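Local coordinates for stage II sporulation protein SA (Bacillus subtilis, PDB 3O6Q), which kills the cell as the toxin of a type II toxin-antitoxin system, its activity being neutralized by the cognate antitoxin SpoIISB, at residues H20-R25 with T131-L136; K27-L32 with K57-K62. All coordinates share one frame; numbering follows the deposited sequence.

Contact 1: residues H20-R25 with T131-L136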
loop_
_atom_site.group_PDB
_atom_site.type_symbol
_atom_site.label_atom_id
_atom_site.label_comp_id
_atom_site.label_asym_id
_atom_site.label_seq_id
_atom_site.Cartn_x
_atom_site.Cartn_y
_atom_site.Cartn_z
ATOM N N HIS A 20 3.744 7.949 -11.777
ATOM C CA HIS A 20 2.423 7.718 -12.342
ATOM C C HIS A 20 1.978 6.304 -12.116
ATOM O O HIS A 20 0.869 6.053 -11.623
ATOM C CB HIS A 20 2.416 8.016 -13.832
ATOM C CG HIS A 20 2.029 9.412 -14.157
ATOM N ND1 HIS A 20 2.925 10.339 -14.633
ATOM C CD2 HIS A 20 0.833 10.043 -14.087
ATOM C CE1 HIS A 20 2.300 11.485 -14.852
ATOM N NE2 HIS A 20 1.031 11.335 -14.524
HETATM N N MSE A 21 2.849 5.383 -12.466
HETATM C CA MSE A 21 2.513 3.984 -12.405
HETATM C C MSE A 21 2.160 3.523 -11.015
HETATM O O MSE A 21 1.177 2.817 -10.838
HETATM C CB MSE A 21 3.668 3.159 -12.930
HETATM C CG MSE A 21 3.396 1.704 -13.084
HETATM SE SE MSE A 21 5.115 0.894 -13.523
HETATM C CE MSE A 21 4.917 1.079 -15.479
ATOM N N TYR A 22 2.963 3.896 -10.018
ATOM C CA TYR A 22 2.711 3.437 -8.679
ATOM C C TYR A 22 1.630 4.253 -7.976
ATOM O O TYR A 22 0.958 3.743 -7.095
ATOM C CB TYR A 22 4.025 3.296 -7.910
ATOM C CG TYR A 22 4.819 2.102 -8.434
ATOM C CD1 TYR A 22 4.327 0.814 -8.282
ATOM C CD2 TYR A 22 6.013 2.275 -9.143
ATOM C CE1 TYR A 22 5.010 -0.289 -8.801
ATOM C CE2 TYR A 22 6.711 1.174 -9.659
ATOM C CZ TYR A 22 6.210 -0.111 -9.485
ATOM O OH TYR A 22 6.900 -1.203 -9.983
ATOM N N LEU A 23 1.404 5.497 -8.392
ATOM C CA LEU A 23 0.193 6.183 -7.972
ATOM C C LEU A 23 -1.036 5.452 -8.506
ATOM O O LEU A 23 -1.982 5.211 -7.740
ATOM C CB LEU A 23 0.190 7.632 -8.421
ATOM C CG LEU A 23 -1.098 8.442 -8.132
ATOM C CD1 LEU A 23 -1.438 8.470 -6.684
ATOM C CD2 LEU A 23 -0.966 9.840 -8.697
ATOM N N ASN A 24 -1.028 5.079 -9.791
ATOM C CA ASN A 24 -2.174 4.343 -10.386
ATOM C C ASN A 24 -2.411 2.982 -9.716
ATOM O O ASN A 24 -3.560 2.596 -9.397
ATOM C CB ASN A 24 -2.018 4.125 -11.897
ATOM C CG ASN A 24 -2.112 5.417 -12.710
ATOM O OD1 ASN A 24 -2.629 6.434 -12.239
ATOM N ND2 ASN A 24 -1.623 5.372 -13.962
ATOM N N ARG A 25 -1.338 2.244 -9.508
ATOM C CA ARG A 25 -1.471 0.905 -8.942
ATOM C C ARG A 25 -1.955 1.033 -7.500
ATOM O O ARG A 25 -2.744 0.228 -7.053
ATOM C CB ARG A 25 -0.157 0.139 -9.035
ATOM C CG ARG A 25 0.193 -0.257 -10.412
ATOM C CD ARG A 25 1.442 -1.123 -10.494
ATOM N NE ARG A 25 1.723 -1.518 -11.861
ATOM C CZ ARG A 25 2.849 -2.103 -12.270
ATOM N NH1 ARG A 25 3.858 -2.352 -11.427
ATOM N NH2 ARG A 25 2.972 -2.415 -13.558
ATOM N N THR A 131 8.619 -3.951 -9.691
ATOM C CA THR A 131 9.751 -3.665 -8.808
ATOM C C THR A 131 9.406 -4.089 -7.383
ATOM O O THR A 131 8.340 -4.658 -7.129
ATOM C CB THR A 131 10.031 -2.137 -8.797
ATOM O OG1 THR A 131 8.938 -1.481 -8.143
ATOM C CG2 THR A 131 10.168 -1.572 -10.173
ATOM N N GLU A 132 10.290 -3.751 -6.443
ATOM C CA GLU A 132 9.999 -3.830 -5.018
ATOM C C GLU A 132 8.668 -3.182 -4.553
ATOM O O GLU A 132 8.082 -3.644 -3.586
ATOM C CB GLU A 132 11.164 -3.280 -4.225
ATOM C CG GLU A 132 11.403 -1.811 -4.367
ATOM C CD GLU A 132 11.746 -1.340 -5.759
ATOM O OE1 GLU A 132 12.592 -1.941 -6.480
ATOM O OE2 GLU A 132 11.193 -0.288 -6.116
ATOM N N PHE A 133 8.169 -2.143 -5.236
ATOM C CA PHE A 133 6.881 -1.585 -4.903
ATOM C C PHE A 133 5.836 -2.667 -5.018
ATOM O O PHE A 133 4.915 -2.797 -4.182
ATOM C CB PHE A 133 6.510 -0.447 -5.855
ATOM C CG PHE A 133 7.150 0.896 -5.528
ATOM C CD1 PHE A 133 8.427 1.224 -6.019
ATOM C CD2 PHE A 133 6.458 1.847 -4.779
ATOM C CE1 PHE A 133 9.029 2.497 -5.753
ATOM C CE2 PHE A 133 7.027 3.112 -4.481
ATOM C CZ PHE A 133 8.324 3.445 -4.979
ATOM N N ASP A 134 5.964 -3.468 -6.054
ATOM C CA ASP A 134 5.020 -4.549 -6.254
ATOM C C ASP A 134 5.213 -5.672 -5.256
ATOM O O ASP A 134 4.266 -6.224 -4.750
ATOM C CB ASP A 134 5.123 -5.018 -7.685
ATOM C CG ASP A 134 4.944 -3.863 -8.635
ATOM O OD1 ASP A 134 3.843 -3.306 -8.633
ATOM O OD2 ASP A 134 5.909 -3.453 -9.319
ATOM N N TYR A 135 6.453 -5.955 -4.921
ATOM C CA TYR A 135 6.735 -6.813 -3.797
ATOM C C TYR A 135 5.938 -6.340 -2.583
ATOM O O TYR A 135 5.267 -7.123 -1.910
ATOM C CB TYR A 135 8.234 -6.788 -3.493
ATOM C CG TYR A 135 8.585 -7.298 -2.138
ATOM C CD1 TYR A 135 8.664 -8.650 -1.901
ATOM C CD2 TYR A 135 8.831 -6.435 -1.093
ATOM C CE1 TYR A 135 8.993 -9.138 -0.670
ATOM C CE2 TYR A 135 9.167 -6.921 0.154
ATOM C CZ TYR A 135 9.245 -8.282 0.365
ATOM O OH TYR A 135 9.580 -8.818 1.612
ATOM N N LEU A 136 6.004 -5.044 -2.311
ATOM C CA LEU A 136 5.367 -4.498 -1.107
ATOM C C LEU A 136 3.860 -4.631 -1.181
ATOM O O LEU A 136 3.246 -5.069 -0.237
ATOM C CB LEU A 136 5.810 -3.056 -0.886
ATOM C CG LEU A 136 7.302 -2.953 -0.457
ATOM C CD1 LEU A 136 7.855 -1.499 -0.348
ATOM C CD2 LEU A 136 7.518 -3.734 0.878
#

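Contact 2: residues K27-L32 with K57-K62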
loop_
_atom_site.group_PDB
_atom_site.type_symbol
_atom_site.label_atom_id
_atom_site.label_comp_id
_atom_site.label_asym_id
_atom_site.label_seq_id
_atom_site.Cartn_x
_atom_site.Cartn_y
_atom_site.Cartn_z
ATOM N N LYS A 27 -3.798 3.614 -6.295
ATOM C CA LYS A 27 -5.220 3.942 -6.483
ATOM C C LYS A 27 -6.097 2.712 -6.688
ATOM O O LYS A 27 -7.139 2.556 -6.067
ATOM C CB LYS A 27 -5.399 4.868 -7.693
ATOM C CG LYS A 27 -5.040 6.312 -7.413
ATOM C CD LYS A 27 -4.958 7.128 -8.655
ATOM C CE LYS A 27 -6.330 7.387 -9.241
ATOM N NZ LYS A 27 -6.135 8.265 -10.433
ATOM N N THR A 28 -5.690 1.835 -7.574
ATOM C CA THR A 28 -6.403 0.577 -7.765
ATOM C C THR A 28 -6.474 -0.277 -6.530
ATOM O O THR A 28 -7.519 -0.812 -6.211
ATOM C CB THR A 28 -5.790 -0.202 -8.908
ATOM O OG1 THR A 28 -5.890 0.628 -10.083
ATOM C CG2 THR A 28 -6.507 -1.555 -9.175
ATOM N N TYR A 29 -5.346 -0.427 -5.838
ATOM C CA TYR A 29 -5.271 -1.266 -4.631
ATOM C C TYR A 29 -6.283 -0.767 -3.587
ATOM O O TYR A 29 -7.067 -1.534 -3.040
ATOM C CB TYR A 29 -3.824 -1.229 -4.121
ATOM C CG TYR A 29 -3.515 -1.782 -2.738
ATOM C CD1 TYR A 29 -3.080 -3.088 -2.554
ATOM C CD2 TYR A 29 -3.526 -0.949 -1.631
ATOM C CE1 TYR A 29 -2.722 -3.580 -1.274
ATOM C CE2 TYR A 29 -3.156 -1.425 -0.352
ATOM C CZ TYR A 29 -2.785 -2.735 -0.188
ATOM O OH TYR A 29 -2.488 -3.206 1.070
ATOM N N GLN A 30 -6.271 0.533 -3.341
ATOM C CA GLN A 30 -7.141 1.128 -2.354
ATOM C C GLN A 30 -8.586 1.009 -2.796
ATOM O O GLN A 30 -9.438 0.739 -1.980
ATOM C CB GLN A 30 -6.791 2.584 -2.148
ATOM C CG GLN A 30 -7.612 3.255 -1.035
ATOM C CD GLN A 30 -8.726 4.200 -1.522
ATOM O OE1 GLN A 30 -9.062 5.186 -0.831
ATOM N NE2 GLN A 30 -9.315 3.898 -2.690
ATOM N N TYR A 31 -8.862 1.205 -4.086
ATOM C CA TYR A 31 -10.231 1.130 -4.566
ATOM C C TYR A 31 -10.786 -0.258 -4.340
ATOM O O TYR A 31 -11.944 -0.428 -3.875
ATOM C CB TYR A 31 -10.316 1.531 -6.029
ATOM C CG TYR A 31 -11.720 1.461 -6.593
ATOM C CD1 TYR A 31 -12.541 2.586 -6.627
ATOM C CD2 TYR A 31 -12.209 0.286 -7.124
ATOM C CE1 TYR A 31 -13.822 2.535 -7.145
ATOM C CE2 TYR A 31 -13.494 0.217 -7.631
ATOM C CZ TYR A 31 -14.293 1.344 -7.639
ATOM O OH TYR A 31 -15.565 1.244 -8.173
ATOM N N LEU A 32 -9.965 -1.270 -4.624
ATOM C CA LEU A 32 -10.395 -2.667 -4.423
ATOM C C LEU A 32 -10.548 -3.027 -2.944
ATOM O O LEU A 32 -11.470 -3.701 -2.557
ATOM C CB LEU A 32 -9.450 -3.619 -5.101
ATOM C CG LEU A 32 -9.372 -3.568 -6.631
ATOM C CD1 LEU A 32 -8.109 -4.333 -7.060
ATOM C CD2 LEU A 32 -10.601 -4.167 -7.277
ATOM N N LYS A 57 -4.442 -12.445 -8.043
ATOM C CA LYS A 57 -4.986 -12.277 -9.377
ATOM C C LYS A 57 -6.032 -11.188 -9.498
ATOM O O LYS A 57 -6.050 -10.474 -10.486
ATOM C CB LYS A 57 -5.536 -13.587 -9.902
ATOM C CG LYS A 57 -4.433 -14.443 -10.499
ATOM C CD LYS A 57 -4.827 -15.868 -10.737
ATOM C CE LYS A 57 -3.611 -16.630 -11.230
ATOM N NZ LYS A 57 -3.906 -18.071 -11.271
ATOM N N THR A 58 -6.869 -11.012 -8.492
ATOM C CA THR A 58 -7.884 -9.975 -8.532
ATOM C C THR A 58 -7.246 -8.592 -8.720
ATOM O O THR A 58 -7.691 -7.761 -9.518
ATOM C CB THR A 58 -8.747 -10.036 -7.242
ATOM O OG1 THR A 58 -9.511 -11.263 -7.251
ATOM C CG2 THR A 58 -9.667 -8.829 -7.131
ATOM N N TYR A 59 -6.166 -8.378 -8.005
ATOM C CA TYR A 59 -5.457 -7.118 -8.023
ATOM C C TYR A 59 -4.592 -6.951 -9.262
ATOM O O TYR A 59 -4.626 -5.906 -9.911
ATOM C CB TYR A 59 -4.637 -6.986 -6.718
ATOM C CG TYR A 59 -5.508 -6.539 -5.554
ATOM C CD1 TYR A 59 -6.458 -7.397 -4.980
ATOM C CD2 TYR A 59 -5.444 -5.226 -5.084
ATOM C CE1 TYR A 59 -7.280 -6.942 -3.925
ATOM C CE2 TYR A 59 -6.242 -4.784 -4.013
ATOM C CZ TYR A 59 -7.156 -5.623 -3.458
ATOM O OH TYR A 59 -7.959 -5.115 -2.443
ATOM N N ALA A 60 -3.807 -7.968 -9.589
ATOM C CA ALA A 60 -2.915 -7.875 -10.737
ATOM C C ALA A 60 -3.743 -7.694 -12.008
ATOM O O ALA A 60 -3.371 -6.931 -12.879
ATOM C CB ALA A 60 -2.019 -9.104 -10.844
ATOM N N ASP A 61 -4.870 -8.385 -12.100
ATOM C CA ASP A 61 -5.732 -8.247 -13.255
ATOM C C ASP A 61 -6.064 -6.800 -13.596
ATOM O O ASP A 61 -6.164 -6.455 -14.764
ATOM C CB ASP A 61 -7.017 -9.013 -13.042
ATOM C CG ASP A 61 -6.814 -10.501 -13.135
ATOM O OD1 ASP A 61 -5.664 -10.941 -13.426
ATOM O OD2 ASP A 61 -7.804 -11.244 -12.869
ATOM N N LYS A 62 -6.198 -5.939 -12.598
ATOM C CA LYS A 62 -6.561 -4.560 -12.879
ATOM C C LYS A 62 -5.367 -3.575 -12.953
ATOM O O LYS A 62 -5.570 -2.376 -13.033
ATOM C CB LYS A 62 -7.590 -4.110 -11.850
ATOM C CG LYS A 62 -8.927 -4.873 -11.931
ATOM C CD LYS A 62 -10.029 -4.110 -11.175
ATOM C CE LYS A 62 -11.432 -4.292 -11.762
ATOM N NZ LYS A 62 -12.456 -3.498 -10.947
HETATM O O HOH W 1 -10.377 -6.773 -2.349
#

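Contact 1: residues H20-R25 with T131-L136
Tyr22 and Phe133 mark the closest backbone approach of two nearly parallel helical segments, 20-25 and 132-136, whose axes lie 11.4 Å apart at an angle of 12°. Tyr22 is long enough to span that gap. Its ring stacks face to face on Phe133, with centroids 4.5 Å apart and planes inclined by 17°, and Phe133 CB adds a CH-pi contact over the Tyr22 ring, 3.6 Å from that ring's centroid.

Beyond the stack, the Tyr22 hydroxyl reaches the start of helix 132-148. Its OH donates to Asp134 OD2 across 2.5 Å, from the syn side and somewhat above the carboxylate plane, and lies 2.8 Å from Thr131 OG1, a likely hydrogen bond whose proton could also go elsewhere. Thr131 is the N-cap, with OG1 set between the backbone N and the carbonyl carbon (chi1 68°) and accepting from Phe133 N. In return, Thr131 N binds the anti lone pair of Asp134 OD2, completing a capping box; with Tyr22 OH and Thr131 N, two donors grip OD2 of the buried Asp134. The other oxygen, OD1, meets Arg25 NH1 in a 3.0 Å salt bridge that should offset the carboxylate charge; NH1 also bonds Ile129 O.

Phe133 also packs on Leu23 of the second subunit, while Glu132 and Tyr135 lean on Tyr102, so the start of helix 132-148 touches both helix 7-35 and strand 101-102.

Contact 2: residues K27-L32 with K57-K62
Leu32 and Tyr59 form the heart of this packing and run past each other in opposite directions, the leucine reaching toward the root of the tyrosine while the tyrosine reaches toward the leucine backbone. The extended torsion about CB-CG of Leu32 (chi2 165°) carries CD1 away from CA and over the Tyr59 ring, where it makes a CH-pi contact 3.6 Å from the centroid. Nearer the Leu32 backbone, its CB lies 3.4 Å from Tyr59 OH. A branched aliphatic side chain suits this place, since one methyl can cover the ring while CD2 turns to the aliphatic part of Lys62, whose CD is 3.9 Å away.

Tyr29 meets Tyr59 obliquely, with ring planes 63° apart and centroids separated by 5.8 Å. The carbonyl O of Tyr29 lies at the edge of the Tyr59 ring, near its plane and 3.5 Å from CE2, where the ring hydrogens carry slight positive charge. A water links the two helices at the tip of Tyr59, 2.9 Å from its OH, and donates to Leu32 O. A tyrosine thus serves both needs, an apolar ring for the interior and a hydroxyl for the water. On the more exposed flank, the methyl CG2 of Thr28 touches Lys62 CB, while Thr28 OG1 turns back to bond Asn24 O.

Tyr59 and Tyr29 also pack on helix 132-148, and Tyr29 OH bonds Tyr29 OH of the second subunit. The segments themselves, with axes 10.2 Å apart and directions 136° from each other, form an obliquely crossed, largely apolar helix pair in the helical layer of an alpha+beta domain, consistent with the GAF-like fold of this toxin family.

Helix 7-35 is common to both contacts: its residues 20-25 serve contact 1 and, after one intervening residue, 27-32 serve contact 2. The centres are 11 Å apart. Along the chain the order is 20-25, 27-32, 57-62 and 131-136, so the long-range contact 1 encloses the shorter closure of contact 2. At these segments helix 7-35 runs nearly parallel to helix 132-148 and crosses helix 45-61 obliquely; contact 1 joins the first helix to the last, contact 2 the first to the second. Both contacts also touch the second subunit, consistent with helix 7-35 of this part of the toxin, predicted to be cytoplasmic, taking part in the pairing of the two copies.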